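Local coordinates for protein alpha-glucosidase (Bacteroides thetaiotaomicron, PDB 5XFM) that probably hydrolyses beta-L-arabinopyranosides and alpha-galactosides, as a bifunctional, calcium-containing enzyme of glycoside hydrolase family 97, at residues A[80-85]-A[90-95]; A[260-265]-A[275-280]; A[493-498]-A[533-538]. The protein carries 1 engineered substitution. One frame throughout, in Å; residues are numbered along the deposited sequence.

Contact 1: residues A[80-85]-A[90-95]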
loop_
_atom_site.group_PDB
_atom_site.type_symbol
_atom_site.label_atom_id
_atom_site.label_comp_id
_atom_site.label_asym_id
_atom_site.label_seq_id
_atom_site.Cartn_x
_atom_site.Cartn_y
_atom_site.Cartn_z
ATOM N N THR A 80 8.558 12.074 19.539
ATOM C CA THR A 80 8.832 10.703 19.943
ATOM C C THR A 80 9.667 9.990 18.890
ATOM O O THR A 80 9.797 10.462 17.770
ATOM C CB THR A 80 7.531 9.908 20.176
ATOM O OG1 THR A 80 6.630 10.130 19.087
ATOM C CG2 THR A 80 6.857 10.340 21.466
ATOM N N VAL A 81 10.248 8.858 19.267
ATOM C CA VAL A 81 10.996 8.021 18.340
ATOM C C VAL A 81 10.381 6.635 18.341
ATOM O O VAL A 81 10.048 6.101 19.397
ATOM C CB VAL A 81 12.499 7.942 18.712
ATOM C CG1 VAL A 81 13.242 6.978 17.796
ATOM C CG2 VAL A 81 13.125 9.318 18.666
ATOM N N TYR A 82 10.198 6.058 17.160
ATOM C CA TYR A 82 9.715 4.689 17.105
ATOM C C TYR A 82 10.432 3.862 16.042
ATOM O O TYR A 82 10.945 4.391 15.051
ATOM C CB TYR A 82 8.193 4.659 16.884
ATOM C CG TYR A 82 7.677 5.095 15.523
ATOM C CD1 TYR A 82 7.622 4.201 14.454
ATOM C CD2 TYR A 82 7.186 6.378 15.324
ATOM C CE1 TYR A 82 7.126 4.588 13.214
ATOM C CE2 TYR A 82 6.682 6.775 14.091
ATOM C CZ TYR A 82 6.655 5.876 13.040
ATOM O OH TYR A 82 6.155 6.265 11.815
ATOM N N GLN A 83 10.504 2.560 16.285
ATOM C CA GLN A 83 11.104 1.639 15.332
ATOM C C GLN A 83 10.003 0.852 14.635
ATOM O O GLN A 83 9.016 0.462 15.264
ATOM C CB GLN A 83 12.097 0.684 16.003
ATOM C CG GLN A 83 13.293 1.344 16.703
ATOM C CD GLN A 83 12.907 2.128 17.945
ATOM O OE1 GLN A 83 12.234 1.603 18.835
ATOM N NE2 GLN A 83 13.342 3.384 18.019
ATOM N N GLN A 84 10.146 0.662 13.327
ATOM C CA GLN A 84 9.149 -0.077 12.568
ATOM C C GLN A 84 9.795 -0.867 11.438
ATOM O O GLN A 84 10.463 -0.290 10.578
ATOM C CB GLN A 84 8.097 0.877 11.999
ATOM C CG GLN A 84 6.933 0.195 11.310
ATOM C CD GLN A 84 6.158 -0.731 12.238
ATOM O OE1 GLN A 84 5.801 -0.355 13.353
ATOM N NE2 GLN A 84 5.890 -1.948 11.774
ATOM N N THR A 85 9.589 -2.181 11.438
ATOM C CA THR A 85 10.049 -3.018 10.339
ATOM C C THR A 85 8.979 -3.077 9.259
ATOM O O THR A 85 7.842 -2.661 9.490
ATOM C CB THR A 85 10.367 -4.446 10.797
ATOM O OG1 THR A 85 9.171 -5.069 11.279
ATOM C CG2 THR A 85 11.417 -4.434 11.892
ATOM N N SER A 90 13.406 2.365 8.781
ATOM C CA SER A 90 13.405 1.541 9.996
ATOM C C SER A 90 13.343 2.337 11.312
ATOM O O SER A 90 13.013 1.783 12.362
ATOM C CB SER A 90 14.625 0.613 10.003
ATOM O OG SER A 90 15.834 1.325 10.162
ATOM N N ASN A 91 13.652 3.628 11.259
ATOM C CA ASN A 91 13.617 4.468 12.460
ATOM C C ASN A 91 12.979 5.820 12.183
ATOM O O ASN A 91 13.377 6.523 11.253
ATOM C CB ASN A 91 15.022 4.663 13.032
ATOM C CG ASN A 91 15.523 3.438 13.761
ATOM O OD1 ASN A 91 15.259 3.257 14.952
ATOM N ND2 ASN A 91 16.241 2.578 13.047
ATOM N N VAL A 92 11.973 6.174 12.972
ATOM C CA VAL A 92 11.293 7.444 12.770
ATOM C C VAL A 92 11.357 8.365 13.987
ATOM O O VAL A 92 11.045 7.964 15.118
ATOM C CB VAL A 92 9.815 7.229 12.380
ATOM C CG1 VAL A 92 9.090 8.567 12.251
ATOM C CG2 VAL A 92 9.721 6.433 11.083
ATOM N N HIS A 93 11.797 9.597 13.735
ATOM C CA HIS A 93 11.705 10.675 14.709
ATOM C C HIS A 93 10.473 11.519 14.387
ATOM O O HIS A 93 10.519 12.405 13.535
ATOM C CB HIS A 93 12.965 11.541 14.702
ATOM C CG HIS A 93 12.955 12.631 15.732
ATOM N ND1 HIS A 93 13.754 13.752 15.641
ATOM C CD2 HIS A 93 12.257 12.762 16.887
ATOM C CE1 HIS A 93 13.539 14.531 16.686
ATOM N NE2 HIS A 93 12.636 13.952 17.459
ATOM N N TYR A 94 9.371 11.220 15.060
ATOM C CA TYR A 94 8.100 11.878 14.813
ATOM C C TYR A 94 7.945 13.160 15.652
ATOM O O TYR A 94 7.958 13.136 16.887
ATOM C CB TYR A 94 6.960 10.896 15.095
ATOM C CG TYR A 94 5.582 11.465 14.898
ATOM C CD1 TYR A 94 5.241 12.135 13.725
ATOM C CD2 TYR A 94 4.610 11.313 15.877
ATOM C CE1 TYR A 94 3.967 12.656 13.547
ATOM C CE2 TYR A 94 3.336 11.827 15.708
ATOM C CZ TYR A 94 3.021 12.497 14.545
ATOM O OH TYR A 94 1.756 13.007 14.387
ATOM N N ARG A 95 7.781 14.273 14.945
ATOM C CA ARG A 95 7.678 15.607 15.526
ATOM C C ARG A 95 6.485 16.311 14.904
ATOM O O ARG A 95 6.466 16.560 13.700
ATOM C CB ARG A 95 8.971 16.390 15.281
ATOM C CG ARG A 95 8.984 17.847 15.717
ATOM C CD ARG A 95 8.656 18.076 17.186
ATOM N NE ARG A 95 8.644 19.507 17.499
ATOM C CZ ARG A 95 7.554 20.270 17.519
ATOM N NH1 ARG A 95 6.367 19.741 17.274
ATOM N NH2 ARG A 95 7.650 21.565 17.796
#
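Thr80 and Tyr94 form a hydrogen-bonded antiparallel pair: Thr80 N donates to Tyr94 O at 2.9 Å, and Tyr94 N returns a more bent bond to Thr80 O at 2.8 Å. Two residues along, Tyr82 and Val92 repeat the exchange, and here the returning bond, from Val92 N to Tyr82 O at 2.9 Å, is nearly straight. Near the turn the ladder ends in a longer bond, Gln84 N to Ser90 O at 3.2 Å. Between these rungs, Val81 faces His93 and Gln83 faces Asn91 as non-hydrogen-bonded pairs, the alternation of antiparallel strands, here the two arms of a beta hairpin, strands 69-83 and 91-104 of the N-terminal region.

The side chains divide by face. On the Tyr82, Val92 and Tyr94 face, Val92 lies against the Tyr82 ring in a CH-pi contact, its CB 3.7 Å from the ring centroid and 20° off the normal. Tyr82 CG sits between its backbone N and carbonyl carbon (chi1 70°), which carries the ring across to the neighbouring strand, while Tyr94 CB comes to the ring edge. Tyr82 OH continues to Asp280. On the exposed face, Val81 CG2 approaches His93 CD2 at 4.0 Å, and His93 NE2 is bonded to Asp79; beside them Gln83 CG meets Asn91 OD1 at 3.3 Å, the two amide planes 49° apart.

The chemistry is therefore two-sided: backbone bonds fix the register, one face carries Val81 with the mostly polar Gln83, Asn91 and His93, all exposed, and the other buries Tyr82 and Tyr94 next to helix 277-280, with Thr80 exposed at its far end.

Contact 2: residues A[260-265]-A[275-280]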
loop_
_atom_site.group_PDB
_atom_site.type_symbol
_atom_site.label_atom_id
_atom_site.label_comp_id
_atom_site.label_asym_id
_atom_site.label_seq_id
_atom_site.Cartn_x
_atom_site.Cartn_y
_atom_site.Cartn_z
ATOM N N TRP A 260 -7.878 7.748 11.217
ATOM C CA TRP A 260 -7.203 8.982 10.848
ATOM C C TRP A 260 -7.363 9.265 9.351
ATOM O O TRP A 260 -7.133 8.389 8.520
ATOM C CB TRP A 260 -5.722 8.908 11.215
ATOM C CG TRP A 260 -5.478 8.748 12.692
ATOM C CD1 TRP A 260 -5.381 7.570 13.383
ATOM C CD2 TRP A 260 -5.308 9.794 13.658
ATOM N NE1 TRP A 260 -5.163 7.819 14.717
ATOM C CE2 TRP A 260 -5.108 9.176 14.913
ATOM C CE3 TRP A 260 -5.297 11.191 13.588
ATOM C CZ2 TRP A 260 -4.905 9.906 16.083
ATOM C CZ3 TRP A 260 -5.094 11.915 14.756
ATOM C CH2 TRP A 260 -4.903 11.269 15.985
ATOM N N ARG A 261 -7.784 10.481 9.021
ATOM C CA ARG A 261 -7.767 10.986 7.653
ATOM C C ARG A 261 -6.402 11.633 7.434
ATOM O O ARG A 261 -5.976 12.448 8.256
ATOM C CB ARG A 261 -8.861 12.024 7.463
ATOM C CG ARG A 261 -10.213 11.625 8.025
ATOM C CD ARG A 261 -10.785 10.466 7.297
ATOM N NE ARG A 261 -11.973 9.896 7.930
ATOM C CZ ARG A 261 -12.188 8.585 8.018
ATOM N NH1 ARG A 261 -11.281 7.728 7.558
ATOM N NH2 ARG A 261 -13.285 8.127 8.595
ATOM N N THR A 262 -5.721 11.309 6.341
ATOM C CA THR A 262 -4.352 11.787 6.171
ATOM C C THR A 262 -4.148 12.629 4.914
ATOM O O THR A 262 -4.627 12.295 3.825
ATOM C CB THR A 262 -3.351 10.615 6.140
ATOM O OG1 THR A 262 -3.513 9.874 4.924
ATOM C CG2 THR A 262 -3.578 9.683 7.339
ATOM N N ILE A 263 -3.408 13.720 5.083
ATOM C CA ILE A 263 -3.072 14.627 3.999
ATOM C C ILE A 263 -1.563 14.859 3.942
ATOM O O ILE A 263 -0.999 15.520 4.809
ATOM C CB ILE A 263 -3.767 15.985 4.165
ATOM C CG1 ILE A 263 -5.250 15.802 4.488
ATOM C CG2 ILE A 263 -3.568 16.846 2.924
ATOM C CD1 ILE A 263 -5.950 17.096 4.875
ATOM N N THR A 264 -0.906 14.295 2.937
ATOM C CA THR A 264 0.524 14.501 2.765
ATOM C C THR A 264 0.726 15.606 1.740
ATOM O O THR A 264 0.353 15.460 0.586
ATOM C CB THR A 264 1.226 13.214 2.299
ATOM O OG1 THR A 264 1.017 12.183 3.269
ATOM C CG2 THR A 264 2.720 13.444 2.109
ATOM N N VAL A 265 1.299 16.722 2.152
ATOM C CA VAL A 265 1.323 17.893 1.282
ATOM C C VAL A 265 2.745 18.436 1.171
ATOM O O VAL A 265 3.500 18.409 2.140
ATOM C CB VAL A 265 0.334 18.971 1.783
ATOM C CG1 VAL A 265 0.359 19.049 3.291
ATOM C CG2 VAL A 265 0.612 20.339 1.144
ATOM N N THR A 275 6.786 9.935 3.031
ATOM C CA THR A 275 5.851 10.073 4.149
ATOM C C THR A 275 5.750 8.809 5.004
ATOM O O THR A 275 5.807 7.682 4.494
ATOM C CB THR A 275 4.432 10.445 3.660
ATOM O OG1 THR A 275 3.590 10.703 4.791
ATOM C CG2 THR A 275 3.820 9.320 2.825
ATOM N N THR A 276 5.611 9.009 6.313
ATOM C CA THR A 276 5.391 7.907 7.241
ATOM C C THR A 276 4.089 8.066 8.021
ATOM O O THR A 276 3.846 7.345 8.985
ATOM C CB THR A 276 6.564 7.751 8.229
ATOM O OG1 THR A 276 6.807 8.996 8.896
ATOM C CG2 THR A 276 7.827 7.329 7.493
ATOM N N VAL A 277 3.228 8.977 7.576
ATOM C CA VAL A 277 1.997 9.238 8.314
ATOM C C VAL A 277 1.057 8.013 8.482
ATOM O O VAL A 277 0.332 7.959 9.473
ATOM C CB VAL A 277 1.215 10.438 7.692
ATOM C CG1 VAL A 277 0.523 10.065 6.389
ATOM C CG2 VAL A 277 0.212 11.012 8.698
ATOM N N PRO A 278 1.085 7.007 7.570
ATOM C CA PRO A 278 0.245 5.853 7.936
ATOM C C PRO A 278 0.659 5.184 9.249
ATOM O O PRO A 278 -0.166 4.531 9.892
ATOM C CB PRO A 278 0.448 4.879 6.766
ATOM C CG PRO A 278 0.878 5.720 5.636
ATOM C CD PRO A 278 1.656 6.847 6.216
ATOM N N TRP A 279 1.924 5.340 9.628
ATOM C CA TRP A 279 2.453 4.705 10.826
ATOM C C TRP A 279 2.692 5.709 11.979
ATOM O O TRP A 279 2.856 5.312 13.130
ATOM C CB TRP A 279 3.732 3.945 10.462
ATOM C CG TRP A 279 3.482 3.025 9.299
ATOM C CD1 TRP A 279 2.877 1.804 9.339
ATOM C CD2 TRP A 279 3.784 3.276 7.918
ATOM N NE1 TRP A 279 2.798 1.271 8.076
ATOM C CE2 TRP A 279 3.347 2.155 7.186
ATOM C CE3 TRP A 279 4.389 4.335 7.234
ATOM C CZ2 TRP A 279 3.501 2.059 5.803
ATOM C CZ3 TRP A 279 4.534 4.241 5.853
ATOM C CH2 TRP A 279 4.093 3.112 5.157
ATOM N N ASP A 280 2.695 7.005 11.674
ATOM C CA ASP A 280 2.948 8.032 12.696
ATOM C C ASP A 280 1.900 8.065 13.805
ATOM O O ASP A 280 2.212 8.345 14.959
ATOM C CB ASP A 280 3.017 9.423 12.068
ATOM C CG ASP A 280 4.321 9.679 11.348
ATOM O OD1 ASP A 280 5.285 8.897 11.538
ATOM O OD2 ASP A 280 4.381 10.684 10.605
#
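Thr275 opens an ST turn beneath an antiparallel beta-sheet strand, beside a weakly bonded helical turn about 277-280. With chi1 at -174° the hydroxyl swings to the far side from the backbone N, where OG1 accepts from Val277 N at 3.3 Å in a nearly straight bond of 173°. The same OG1 stands 3.3 Å from Thr264 OG1 on strand 256-266, and both hydroxyls are hydrogen-bonded to Asp121 OD2 of the adjacent strand 121-128, so one carboxylate oxygen ties strand and turn together. Methyl packing accompanies the polar meeting, Thr264 CG2 lying 3.8 Å from Thr275 CB. A valine in place of Thr275 would probably leave Val277 N without its turn acceptor and Asp121 OD2 with one hydroxyl fewer.

Thr276 has its CB directed away from the strand, yet its carbonyl oxygen receives both Trp279 N and Asp280 N, each at 2.9 Å, and both bonds belong to the helical turn. Val277 then brings the chain back to the sheet. Its CG1, set between the backbone N and carbonyl carbon (chi1 75°), reaches both strand threonines that face it: CG1 lies 3.8 Å from Thr264 OG1 and 3.9 Å from Thr262 CB.

Contact 3: residues A[493-498]-A[533-538]. Engineered in segment 493-498: Leu493 (natural residue Phe).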
loop_
_atom_site.group_PDB
_atom_site.type_symbol
_atom_site.label_atom_id
_atom_site.label_comp_id
_atom_site.label_asym_id
_atom_site.label_seq_id
_atom_site.Cartn_x
_atom_site.Cartn_y
_atom_site.Cartn_z
ATOM N N LEU A 493 9.934 -10.003 -13.698
ATOM C CA LEU A 493 9.760 -11.048 -14.693
ATOM C C LEU A 493 10.967 -11.043 -15.615
ATOM O O LEU A 493 11.165 -10.102 -16.382
ATOM C CB LEU A 493 8.471 -10.839 -15.493
ATOM C CG LEU A 493 7.166 -11.158 -14.762
ATOM C CD1 LEU A 493 6.111 -10.106 -15.041
ATOM C CD2 LEU A 493 6.663 -12.530 -15.166
ATOM N N LEU A 494 11.782 -12.088 -15.535
ATOM C CA LEU A 494 12.981 -12.144 -16.352
ATOM C C LEU A 494 12.732 -12.993 -17.597
ATOM O O LEU A 494 13.505 -12.949 -18.549
ATOM C CB LEU A 494 14.161 -12.667 -15.535
ATOM C CG LEU A 494 14.621 -11.664 -14.470
ATOM C CD1 LEU A 494 15.811 -12.176 -13.680
ATOM C CD2 LEU A 494 14.969 -10.338 -15.131
ATOM N N ASN A 495 11.632 -13.743 -17.589
ATOM C CA ASN A 495 11.093 -14.347 -18.805
ATOM C C ASN A 495 10.775 -13.284 -19.861
ATOM O O ASN A 495 10.353 -12.180 -19.523
ATOM C CB ASN A 495 9.828 -15.149 -18.480
ATOM C CG ASN A 495 10.110 -16.620 -18.230
ATOM O OD1 ASN A 495 11.218 -17.004 -17.857
ATOM N ND2 ASN A 495 9.087 -17.446 -18.393
ATOM N N LYS A 496 10.977 -13.613 -21.134
ATOM C CA LYS A 496 10.604 -12.701 -22.212
ATOM C C LYS A 496 9.181 -12.967 -22.654
ATOM O O LYS A 496 8.479 -12.070 -23.121
ATOM C CB LYS A 496 11.538 -12.833 -23.408
ATOM C CG LYS A 496 12.965 -12.416 -23.161
ATOM C CD LYS A 496 13.841 -12.880 -24.312
ATOM C CE LYS A 496 15.301 -12.578 -24.056
ATOM N NZ LYS A 496 15.566 -11.127 -24.272
ATOM N N ARG A 497 8.763 -14.218 -22.518
ATOM C CA ARG A 497 7.404 -14.590 -22.849
ATOM C C ARG A 497 6.740 -15.187 -21.619
ATOM O O ARG A 497 7.282 -16.102 -20.985
ATOM C CB ARG A 497 7.380 -15.573 -24.020
ATOM C CG ARG A 497 7.950 -14.996 -25.306
ATOM C CD ARG A 497 7.135 -13.808 -25.795
ATOM N NE ARG A 497 5.754 -14.173 -26.101
ATOM C CZ ARG A 497 5.367 -14.721 -27.248
ATOM N NH1 ARG A 497 6.262 -14.978 -28.196
ATOM N NH2 ARG A 497 4.087 -15.014 -27.448
ATOM N N LEU A 498 5.554 -14.687 -21.298
ATOM C CA LEU A 498 4.954 -14.969 -19.999
ATOM C C LEU A 498 4.119 -16.231 -20.003
ATOM O O LEU A 498 2.899 -16.186 -19.809
ATOM C CB LEU A 498 4.116 -13.779 -19.516
ATOM C CG LEU A 498 4.884 -12.714 -18.726
ATOM C CD1 LEU A 498 6.185 -12.310 -19.405
ATOM C CD2 LEU A 498 4.011 -11.487 -18.441
ATOM N N PRO A 533 12.592 -21.521 -12.766
ATOM C CA PRO A 533 13.841 -22.295 -12.835
ATOM C C PRO A 533 14.621 -22.119 -14.143
ATOM O O PRO A 533 15.853 -22.001 -14.122
ATOM C CB PRO A 533 13.363 -23.744 -12.692
ATOM C CG PRO A 533 12.069 -23.658 -11.974
ATOM C CD PRO A 533 11.458 -22.325 -12.275
ATOM N N ASN A 534 13.906 -22.072 -15.261
ATOM C CA ASN A 534 14.528 -21.881 -16.568
ATOM C C ASN A 534 15.349 -20.594 -16.668
ATOM O O ASN A 534 16.210 -20.474 -17.541
ATOM C CB ASN A 534 13.462 -21.907 -17.663
ATOM C CG ASN A 534 12.368 -20.890 -17.433
ATOM O OD1 ASN A 534 11.481 -21.099 -16.609
ATOM N ND2 ASN A 534 12.414 -19.793 -18.173
ATOM N N ASN A 535 15.086 -19.635 -15.777
ATOM C CA ASN A 535 15.831 -18.381 -15.779
ATOM C C ASN A 535 17.302 -18.593 -15.437
ATOM O O ASN A 535 18.154 -17.772 -15.781
ATOM C CB ASN A 535 15.218 -17.370 -14.814
ATOM C CG ASN A 535 13.835 -16.923 -15.242
ATOM O OD1 ASN A 535 13.066 -16.399 -14.436
ATOM N ND2 ASN A 535 13.497 -17.157 -16.513
ATOM N N LEU A 536 17.618 -19.687 -14.755
ATOM C CA LEU A 536 19.025 -19.927 -14.457
ATOM C C LEU A 536 19.769 -20.339 -15.726
ATOM O O LEU A 536 20.999 -20.321 -15.753
ATOM C CB LEU A 536 19.189 -20.990 -13.373
ATOM C CG LEU A 536 19.042 -20.479 -11.940
ATOM C CD1 LEU A 536 19.265 -21.608 -10.945
ATOM C CD2 LEU A 536 19.994 -19.318 -11.677
ATOM N N LYS A 537 19.023 -20.664 -16.784
ATOM C CA LYS A 537 19.632 -21.000 -18.072
ATOM C C LYS A 537 19.448 -19.934 -19.166
ATOM O O LYS A 537 20.349 -19.730 -19.980
ATOM C CB LYS A 537 19.074 -22.334 -18.579
ATOM C CG LYS A 537 19.391 -23.536 -17.693
ATOM C CD LYS A 537 20.874 -23.880 -17.703
ATOM C CE LYS A 537 21.162 -25.127 -16.878
ATOM N NZ LYS A 537 20.961 -24.881 -15.418
ATOM N N ASP A 538 18.299 -19.258 -19.195
ATOM C CA ASP A 538 18.000 -18.342 -20.304
ATOM C C ASP A 538 18.045 -16.860 -19.928
ATOM O O ASP A 538 17.626 -15.998 -20.706
ATOM C CB ASP A 538 16.634 -18.676 -20.925
ATOM C CG ASP A 538 15.494 -18.652 -19.918
ATOM O OD1 ASP A 538 15.559 -17.882 -18.935
ATOM O OD2 ASP A 538 14.517 -19.409 -20.123
HETATM O O HOH W 1 11.161 -14.835 -14.729
HETATM O O HOH W 2 14.625 -15.251 -20.483
HETATM O O HOH W 3 9.155 -20.294 -17.250
#
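Asn495 and the pair Asn534 and Asn535 make a buried polar contact, a small network of side-chain amides, joining the loop ahead of strand 497-498 to the short helix about 535-538. Both segments belong to the TIM-barrel region of this family 97 enzyme, the centre of the contact about 28 Å from the centre of the chain.

The evidence centres on one oxygen. Asn495 OD1 accepts from Asn535 ND2 at 2.7 Å, nearly along its C=O axis, and from Asn534 ND2 at 3.1 Å, a donor tilted from the carbonyl plane. The amide of Asn495 stands 77° from that of Asn535 and 55° from that of Asn534, so the groups meet crosswise rather than stacked.

Asp538 explains why the two donors converge. Its carboxylate takes Asn534 ND2 on OD2 at 2.9 Å, almost straight, and Asn535 ND2 on OD1 at 3.3 Å, each through a syn lone pair. Each amide nitrogen thus serves the carboxylate as well as Asn495 OD1, which would fix the rotation of both amides. Asn534 CG lies between its backbone N and carbonyl carbon (chi1 56°), turning the amide toward Asp538, four residues on.

The rest of the packing is slight: Leu494 CB lies 4.0 Å from Asn535 OD1, while its side chain also packs on Met544 of helix 541-549.

Water adds to the join. One molecule accepts from Leu494 N at 2.9 Å and lies doubtfully close to Asn535 OD1, an oxygen also bonded to Ala532 N. Another stands at a doubtfully short distance from Asn534 OD1, but its bond from Asn495 ND2, at 3.1 Å, is firm.

How the contacts relate
Contacts 1 and 2 are neighbours in the N-terminal region, with centres 14 Å apart, and both draw on the same nine-stranded antiparallel sheet. They touch directly: Tyr82 OH lies 2.8 Å from Asp280 OD1, a probable hydrogen bond, and Tyr94 CD1 packs 3.5 Å from Asp280 CG. The turn that contact 2 sets against strand 256-266 thus also meets the hairpin of contact 1. Contact 3 stands apart in the barrel region, its centre about 40 Å from that of contact 1 and 39 Å from that of contact 2, on the opposite side of the chain's centre from contact 2. None of the calcium ligands, Glu174, Glu452 and Glu458, belongs to these segments.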